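Local coordinates for protein UDP-N-acetylglucosamine 2-epimerase (Methanocaldococcus jannaschii, PDB 4NES) that probably catalyses the reversible epimerization of UDP-N-acetylglucosamine at C-2 to give UDP-N-acetylmannosamine, working as a homodimer with the GT-B fold, at residues G8-I13 against K45-E50; L16-R21 against I171-L176. All blocks are in the same frame, centred on the assembly; numbering follows the deposited sequence.

Contact 1: residues G8-I13 against K45-E50. With UDP (uridine-5'-diphosphate), chain C; UD1 (uridine-diphosphate-N-acetylglucosamine), chain B.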
loop_
_atom_site.group_PDB
_atom_site.type_symbol
_atom_site.label_atom_id
_atom_site.label_comp_id
_atom_site.label_asym_id
_atom_site.label_seq_id
_atom_site.Cartn_x
_atom_site.Cartn_y
_atom_site.Cartn_z
ATOM N N GLY A 8 -10.295 3.170 -14.042
ATOM C CA GLY A 8 -10.398 1.865 -14.664
ATOM C C GLY A 8 -11.786 1.276 -14.841
ATOM O O GLY A 8 -11.971 0.452 -15.720
ATOM N N THR A 9 -12.744 1.674 -14.004
ATOM C CA THR A 9 -13.993 0.908 -13.841
ATOM C C THR A 9 -15.241 1.777 -13.903
ATOM O O THR A 9 -15.176 2.991 -13.707
ATOM C CB THR A 9 -14.035 0.148 -12.492
ATOM O OG1 THR A 9 -14.097 1.092 -11.414
ATOM C CG2 THR A 9 -12.825 -0.766 -12.338
ATOM N N ARG A 10 -16.378 1.128 -14.150
ATOM C CA ARG A 10 -17.688 1.784 -14.162
ATOM C C ARG A 10 -17.925 2.841 -13.059
ATOM O O ARG A 10 -18.208 3.994 -13.378
ATOM C CB ARG A 10 -18.814 0.742 -14.165
ATOM C CG ARG A 10 -20.184 1.341 -13.877
ATOM C CD ARG A 10 -21.286 0.301 -14.065
ATOM N NE ARG A 10 -21.336 -0.690 -12.984
ATOM C CZ ARG A 10 -22.141 -1.743 -12.975
ATOM N NH1 ARG A 10 -22.937 -1.980 -14.009
ATOM N NH2 ARG A 10 -22.134 -2.573 -11.940
ATOM N N PRO A 11 -17.824 2.467 -11.768
ATOM C CA PRO A 11 -18.130 3.473 -10.734
ATOM C C PRO A 11 -17.173 4.655 -10.724
ATOM O O PRO A 11 -17.598 5.766 -10.390
ATOM C CB PRO A 11 -17.999 2.683 -9.424
ATOM C CG PRO A 11 -17.093 1.520 -9.767
ATOM C CD PRO A 11 -17.462 1.163 -11.169
ATOM N N GLU A 12 -15.911 4.438 -11.085
ATOM C CA GLU A 12 -14.940 5.527 -11.152
ATOM C C GLU A 12 -15.317 6.521 -12.228
ATOM O O GLU A 12 -15.182 7.732 -12.035
ATOM C CB GLU A 12 -13.539 4.993 -11.453
ATOM C CG GLU A 12 -12.933 4.099 -10.376
ATOM C CD GLU A 12 -11.688 3.413 -10.890
ATOM O OE1 GLU A 12 -11.721 2.182 -11.112
ATOM O OE2 GLU A 12 -10.675 4.109 -11.093
ATOM N N ILE A 13 -15.767 6.022 -13.378
ATOM C CA ILE A 13 -16.092 6.908 -14.487
ATOM C C ILE A 13 -17.236 7.830 -14.062
ATOM O O ILE A 13 -17.199 9.053 -14.275
ATOM C CB ILE A 13 -16.478 6.105 -15.747
ATOM C CG1 ILE A 13 -15.302 5.241 -16.207
ATOM C CG2 ILE A 13 -16.914 7.039 -16.860
ATOM C CD1 ILE A 13 -15.701 4.093 -17.129
ATOM N N LYS A 45 -17.561 2.043 -22.195
ATOM C CA LYS A 45 -17.894 2.908 -23.332
ATOM C C LYS A 45 -19.206 3.661 -23.131
ATOM O O LYS A 45 -19.278 4.862 -23.395
ATOM C CB LYS A 45 -17.954 2.081 -24.617
ATOM C CG LYS A 45 -18.282 2.871 -25.868
ATOM C CD LYS A 45 -18.264 1.960 -27.089
ATOM C CE LYS A 45 -18.940 2.615 -28.280
ATOM N NZ LYS A 45 -18.694 1.866 -29.543
ATOM N N ILE A 46 -20.227 2.974 -22.619
ATOM C CA ILE A 46 -21.532 3.604 -22.470
ATOM C C ILE A 46 -21.485 4.805 -21.525
ATOM O O ILE A 46 -22.241 5.761 -21.695
ATOM C CB ILE A 46 -22.622 2.575 -22.053
ATOM C CG1 ILE A 46 -24.026 3.178 -22.172
ATOM C CG2 ILE A 46 -22.377 2.035 -20.645
ATOM C CD1 ILE A 46 -25.145 2.130 -22.203
ATOM N N PHE A 47 -20.586 4.777 -20.546
ATOM C CA PHE A 47 -20.489 5.871 -19.597
ATOM C C PHE A 47 -19.754 7.059 -20.174
ATOM O O PHE A 47 -20.135 8.202 -19.932
ATOM C CB PHE A 47 -19.870 5.373 -18.289
ATOM C CG PHE A 47 -20.689 4.301 -17.658
ATOM C CD1 PHE A 47 -21.886 4.628 -17.029
ATOM C CD2 PHE A 47 -20.335 2.966 -17.782
ATOM C CE1 PHE A 47 -22.686 3.644 -16.485
ATOM C CE2 PHE A 47 -21.132 1.984 -17.244
ATOM C CZ PHE A 47 -22.316 2.324 -16.601
ATOM N N PHE A 48 -18.709 6.794 -20.951
ATOM C CA PHE A 48 -18.043 7.874 -21.660
ATOM C C PHE A 48 -19.015 8.572 -22.605
ATOM O O PHE A 48 -18.971 9.792 -22.751
ATOM C CB PHE A 48 -16.805 7.363 -22.400
ATOM C CG PHE A 48 -15.585 7.281 -21.529
ATOM C CD1 PHE A 48 -15.385 6.200 -20.686
ATOM C CD2 PHE A 48 -14.649 8.307 -21.531
ATOM C CE1 PHE A 48 -14.263 6.136 -19.872
ATOM C CE2 PHE A 48 -13.518 8.244 -20.716
ATOM C CZ PHE A 48 -13.329 7.154 -19.887
ATOM N N GLU A 49 -19.897 7.799 -23.235
ATOM C CA GLU A 49 -20.891 8.371 -24.138
ATOM C C GLU A 49 -21.983 9.155 -23.405
ATOM O O GLU A 49 -22.234 10.324 -23.711
ATOM C CB GLU A 49 -21.526 7.280 -25.002
ATOM C CG GLU A 49 -22.584 7.794 -25.973
ATOM C CD GLU A 49 -22.011 8.750 -26.999
ATOM O OE1 GLU A 49 -20.793 8.680 -27.270
ATOM O OE2 GLU A 49 -22.777 9.578 -27.543
ATOM N N GLU A 50 -22.650 8.515 -22.451
ATOM C CA GLU A 50 -23.787 9.157 -21.804
ATOM C C GLU A 50 -23.368 10.359 -20.968
ATOM O O GLU A 50 -24.136 11.303 -20.811
ATOM C CB GLU A 50 -24.570 8.161 -20.937
ATOM C CG GLU A 50 -25.298 7.076 -21.724
ATOM C CD GLU A 50 -26.265 6.264 -20.875
ATOM O OE1 GLU A 50 -26.268 6.416 -19.639
ATOM O OE2 GLU A 50 -27.032 5.471 -21.460
HETATM N N1 UDP C . -24.780 1.469 -12.441
HETATM C C2 UDP C . -25.128 1.671 -13.733
HETATM N N3 UDP C . -25.736 0.684 -14.427
HETATM C C4 UDP C . -26.014 -0.519 -13.880
HETATM C C5 UDP C . -25.666 -0.767 -12.545
HETATM C C6 UDP C . -25.030 0.266 -11.847
HETATM O O2 UDP C . -24.896 2.752 -14.280
HETATM O O4 UDP C . -26.635 -1.505 -14.642
HETATM C "C1'" UDP C . -24.072 2.488 -11.646
HETATM C "C2'" UDP C . -24.693 2.966 -10.442
HETATM O "O2'" UDP C . -25.683 3.925 -10.740
HETATM C "C3'" UDP C . -23.559 3.476 -9.659
HETATM C "C4'" UDP C . -22.434 2.663 -10.098
HETATM O "O4'" UDP C . -22.881 1.867 -11.166
HETATM O "O3'" UDP C . -23.271 4.828 -9.885
HETATM C "C5'" UDP C . -21.921 1.732 -9.052
HETATM O "O5'" UDP C . -20.922 0.878 -9.552
HETATM P PA UDP C . -20.712 -0.598 -9.016
HETATM O O1A UDP C . -20.315 -1.467 -10.190
HETATM O O2A UDP C . -21.985 -1.071 -8.347
HETATM O O3A UDP C . -19.486 -0.592 -8.023
HETATM P PB UDP C . -19.264 -0.098 -6.551
HETATM O O1B UDP C . -19.984 1.223 -6.331
HETATM O O2B UDP C . -19.735 -1.171 -5.604
HETATM O O3B UDP C . -17.769 0.050 -6.491
HETATM C "C1'" UD1 B . -14.154 -4.149 -9.680
HETATM C "C2'" UD1 B . -13.666 -3.583 -8.382
HETATM C "C3'" UD1 B . -14.766 -3.311 -7.473
HETATM C "C4'" UD1 B . -15.818 -2.476 -8.066
HETATM C "C5'" UD1 B . -16.239 -3.026 -9.405
HETATM C "C6'" UD1 B . -17.152 -2.114 -10.133
HETATM C "C7'" UD1 B . -11.326 -4.404 -7.724
HETATM C "C8'" UD1 B . -10.527 -5.455 -7.013
HETATM N "N2'" UD1 B . -12.763 -4.558 -7.719
HETATM O "O1'" UD1 B . -14.766 -5.365 -9.438
HETATM O "O3'" UD1 B . -14.257 -2.677 -6.286
HETATM O "O4'" UD1 B . -16.948 -2.401 -7.211
HETATM O "O5'" UD1 B . -15.112 -3.216 -10.254
HETATM O "O6'" UD1 B . -18.074 -2.744 -10.942
HETATM O "O7'" UD1 B . -10.770 -3.459 -8.290
HETATM N N1 UD1 B . -15.606 -8.505 -16.400
HETATM C C2 UD1 B . -16.074 -8.437 -17.647
HETATM N N3 UD1 B . -16.030 -7.291 -18.324
HETATM C C4 UD1 B . -15.503 -6.185 -17.781
HETATM C C5 UD1 B . -15.008 -6.219 -16.485
HETATM C C6 UD1 B . -15.074 -7.417 -15.792
HETATM O O2 UD1 B . -16.559 -9.417 -18.179
HETATM O O4 UD1 B . -15.464 -5.022 -18.494
HETATM C C1B UD1 B . -15.663 -9.766 -15.625
HETATM C C2B UD1 B . -14.531 -10.684 -15.857
HETATM O "O2'" UD1 B . -14.983 -12.014 -15.792
HETATM C C3B UD1 B . -13.647 -10.408 -14.748
HETATM C C4B UD1 B . -14.606 -10.165 -13.641
HETATM O O4B UD1 B . -15.712 -9.499 -14.221
HETATM O O3B UD1 B . -12.731 -11.434 -14.457
HETATM C C5B UD1 B . -14.037 -9.320 -12.558
HETATM O O5B UD1 B . -13.464 -8.109 -12.982
HETATM P PA UD1 B . -12.614 -7.258 -12.001
HETATM O O1A UD1 B . -11.443 -8.074 -11.548
HETATM O O2A UD1 B . -12.201 -6.002 -12.696
HETATM O O3A UD1 B . -13.463 -6.974 -10.719
HETATM P PB UD1 B . -14.960 -6.441 -10.575
HETATM O O1B UD1 B . -15.780 -7.549 -9.999
HETATM O O2B UD1 B . -15.447 -5.831 -11.860
#

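Contact 2: residues L16-R21 against I171-L176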
loop_
_atom_site.group_PDB
_atom_site.type_symbol
_atom_site.label_atom_id
_atom_site.label_comp_id
_atom_site.label_asym_id
_atom_site.label_seq_id
_atom_site.Cartn_x
_atom_site.Cartn_y
_atom_site.Cartn_z
ATOM N N LEU A 16 -16.057 10.321 -11.270
ATOM C CA LEU A 16 -15.109 11.319 -11.769
ATOM C C LEU A 16 -15.755 12.288 -12.746
ATOM O O LEU A 16 -15.201 13.359 -13.004
ATOM C CB LEU A 16 -13.896 10.660 -12.436
ATOM C CG LEU A 16 -12.908 10.066 -11.433
ATOM C CD1 LEU A 16 -12.017 9.034 -12.120
ATOM C CD2 LEU A 16 -12.080 11.177 -10.761
ATOM N N SER A 17 -16.917 11.939 -13.289
ATOM C CA SER A 17 -17.579 12.827 -14.251
ATOM C C SER A 17 -17.800 14.276 -13.761
ATOM O O SER A 17 -17.591 15.216 -14.539
ATOM C CB SER A 17 -18.853 12.196 -14.860
ATOM O OG SER A 17 -19.944 12.108 -13.958
ATOM N N PRO A 18 -18.180 14.477 -12.480
ATOM C CA PRO A 18 -18.317 15.874 -12.041
ATOM C C PRO A 18 -16.984 16.605 -11.938
ATOM O O PRO A 18 -16.954 17.842 -12.079
ATOM C CB PRO A 18 -18.956 15.748 -10.657
ATOM C CG PRO A 18 -19.662 14.403 -10.683
ATOM C CD PRO A 18 -18.751 13.535 -11.494
ATOM N N ILE A 19 -15.902 15.877 -11.677
ATOM C CA ILE A 19 -14.572 16.485 -11.660
ATOM C C ILE A 19 -14.146 16.880 -13.070
ATOM O O ILE A 19 -13.628 17.991 -13.301
ATOM C CB ILE A 19 -13.554 15.544 -10.994
ATOM C CG1 ILE A 19 -13.839 15.511 -9.494
ATOM C CG2 ILE A 19 -12.130 16.008 -11.267
ATOM C CD1 ILE A 19 -13.178 14.361 -8.769
ATOM N N ILE A 20 -14.408 15.999 -14.027
ATOM C CA ILE A 20 -14.177 16.309 -15.430
ATOM C C ILE A 20 -15.001 17.522 -15.874
ATOM O O ILE A 20 -14.459 18.417 -16.545
ATOM C CB ILE A 20 -14.446 15.072 -16.315
ATOM C CG1 ILE A 20 -13.378 14.011 -16.021
ATOM C CG2 ILE A 20 -14.499 15.448 -17.802
ATOM C CD1 ILE A 20 -13.704 12.614 -16.514
ATOM N N ARG A 21 -16.275 17.593 -15.485
ATOM C CA ARG A 21 -17.117 18.756 -15.823
ATOM C C ARG A 21 -16.483 20.048 -15.305
ATOM O O ARG A 21 -16.438 21.082 -16.003
ATOM C CB ARG A 21 -18.520 18.603 -15.226
ATOM C CG ARG A 21 -19.450 17.613 -15.934
ATOM C CD ARG A 21 -19.948 18.141 -17.280
ATOM N NE ARG A 21 -19.014 17.841 -18.359
ATOM C CZ ARG A 21 -18.969 16.679 -19.007
ATOM N NH1 ARG A 21 -19.814 15.703 -18.694
ATOM N NH2 ARG A 21 -18.081 16.490 -19.969
ATOM N N ILE A 171 -20.876 11.703 -6.097
ATOM C CA ILE A 171 -22.040 10.985 -6.587
ATOM C C ILE A 171 -23.303 11.838 -6.459
ATOM O O ILE A 171 -24.236 11.688 -7.261
ATOM C CB ILE A 171 -22.218 9.618 -5.888
ATOM C CG1 ILE A 171 -23.147 8.727 -6.702
ATOM C CG2 ILE A 171 -22.709 9.786 -4.453
ATOM C CD1 ILE A 171 -22.609 8.404 -8.071
ATOM N N VAL A 172 -23.341 12.760 -5.494
ATOM C CA VAL A 172 -24.466 13.690 -5.421
ATOM C C VAL A 172 -24.502 14.565 -6.671
ATOM O O VAL A 172 -25.551 14.696 -7.298
ATOM C CB VAL A 172 -24.435 14.580 -4.158
ATOM C CG1 VAL A 172 -25.667 15.495 -4.117
ATOM C CG2 VAL A 172 -24.386 13.730 -2.918
ATOM N N ASP A 173 -23.362 15.159 -7.030
ATOM C CA ASP A 173 -23.268 15.941 -8.265
ATOM C C ASP A 173 -23.773 15.125 -9.449
ATOM O O ASP A 173 -24.559 15.606 -10.260
ATOM C CB ASP A 173 -21.817 16.294 -8.637
ATOM C CG ASP A 173 -21.002 16.923 -7.513
ATOM O OD1 ASP A 173 -21.232 16.671 -6.318
ATOM O OD2 ASP A 173 -20.041 17.646 -7.866
ATOM N N ALA A 174 -23.282 13.894 -9.575
ATOM C CA ALA A 174 -23.600 13.060 -10.730
ATOM C C ALA A 174 -25.091 12.735 -10.796
ATOM O O ALA A 174 -25.722 12.834 -11.860
ATOM C CB ALA A 174 -22.780 11.786 -10.711
ATOM N N THR A 175 -25.658 12.369 -9.655
ATOM C CA THR A 175 -27.062 11.997 -9.607
ATOM C C THR A 175 -27.897 13.246 -9.891
ATOM O O THR A 175 -28.928 13.174 -10.570
ATOM C CB THR A 175 -27.422 11.340 -8.246
ATOM O OG1 THR A 175 -26.477 10.304 -7.947
ATOM C CG2 THR A 175 -28.802 10.732 -8.290
ATOM N N LEU A 176 -27.417 14.397 -9.421
ATOM C CA LEU A 176 -28.073 15.689 -9.626
ATOM C C LEU A 176 -27.843 16.316 -11.010
ATOM O O LEU A 176 -28.675 17.111 -11.462
ATOM C CB LEU A 176 -27.645 16.681 -8.538
ATOM C CG LEU A 176 -28.508 16.833 -7.281
ATOM C CD1 LEU A 176 -29.638 17.826 -7.551
ATOM C CD2 LEU A 176 -29.064 15.499 -6.799
#

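Contact 1: residues G8-I13 against K45-E50
Ile13 and two neighbouring phenylalanines, Phe47 and Phe48, make the purely apolar share of this contact. The branch methyl of Ile13, CG2, rests on Phe47 at its CB, 3.7 Å away, while the other arm of the isoleucine reaches past it to the second ring, CD1 lying 3.7 Å from Phe48 CE1. Both phenylalanines are met at about a right angle to the isoleucine chain.

Arg10 supplies the mixed contacts. Its CG, set anti to the backbone N (chi1 168°), carries the chain obliquely across the CE2-CZ end of the Phe47 ring, with Arg10 CD 3.4 Å from Phe47 CZ. A bend at chi3 (74°) then swings the guanidinium into the UDP site, its plane nearly perpendicular to the ring. Uracil C5 lies over one face of the guanidinium, toward its rim, 3.3 Å from Arg10 NH1.

NE and NH2 of Arg10 both donate to the alpha-phosphate oxygen O1A of UDP, at the guanidinium edge and in its plane; the NH2 bond, 2.8 Å to O1A, is the shorter. Two donors on one oxygen fix the guanidinium's rotation. Phe47 CE1 makes an edge contact with uracil O2 at 3.2 Å, and Pro11 touches both UDP and the sugar of UDP-GlcNAc. Arg10, Pro11 and Phe47 thus line the UDP pocket, the Arg10 side chain about 5 Å from that of His207, the probable active-site residue. Within segment 8-13, the Thr9 hydroxyl donates to Glu12 OE1 (2.6 Å), which is also bonded to Thr96.

In the GT-B fold this is the start of helix 10-23, directly after strand 3-7, with helix 45-50 laid against it. Leu7 of strand 3-7 lies against Ile13, and Tyr271 of helix 271-280 touches Phe47 from the second domain.

Contact 2: residues L16-R21 against I171-L176
Pro18 drives its ring against the side of helix 170-183, meeting Asp173 and Ala174. Its CB and CG both approach the CB of Asp173, CG at 3.5 Å, and Pro18 CB also comes within 3.5 Å of Asp173 OD2, a carbon-to-oxygen touch. The ring carbon Pro18 CG lies 3.8 Å from the backbone N of Ala174 and makes a looser apolar contact with that residue's methyl. Ser17 adds only a loose touch, OG to Ala174 CB at 4.3 Å. The two segments exchange no hydrogen bond.

A proline and an alanine at the crossing suit a close approach: the axes of the two short segments, 16-21 and 171-176, come within 8.4 Å, crossing at 80°, so the helices meet over a small patch around Pro18 and Ala174. Helix 16-21 is kinked here, since the N atoms of Pro18 and Ile19 make no bond to the preceding turn. In the GT-B fold, helix 10-23 packs on the parallel seven-stranded sheet of its domain, Leu16 and Ile20 lying on strand 3-7; helix 170-183 follows strand 164-166 at the far edge of that sheet and reaches across to helices 289-298 and 271-280 of the other domain.

The Asp173 carboxylate is held from outside the two segments. With CG anti to its carbonyl carbon (chi1 -51°), it accepts from the backbone N atoms of Ser353 and Gly354, one to each oxygen, at the start of helix 353-363. The Ser17 hydroxyl turns back to Ile14 O in its own helix. On helix 170-183, Ile171 O takes both the N and the OG1 of Thr175, from opposite faces of its carbonyl plane, the hydroxyl at 2.7 Å; that hydroxyl is also bonded to Tyr271 OH of helix 271-280.

How the contacts relate
Both contacts are largely buried, though Phe48 of contact 1 is partly exposed, and both use helix 10-23: contact 1 takes its first turn and contact 2 its second half, with centres about 12 Å apart and no direct touch between the segments beyond adjoining in sequence. The partners differ, helix 45-50 following soon after in the chain and helix 170-183 about 150 residues on. Chemistry follows position. At the ligand end, contact 1 combines phenylalanine packing with an arginine held on a phosphate; contact 2, away from the annotated sites, relies on a proline ring set against an aspartate and an alanine. Tyr271 of the second domain touches both, at Phe47 and at Ala174.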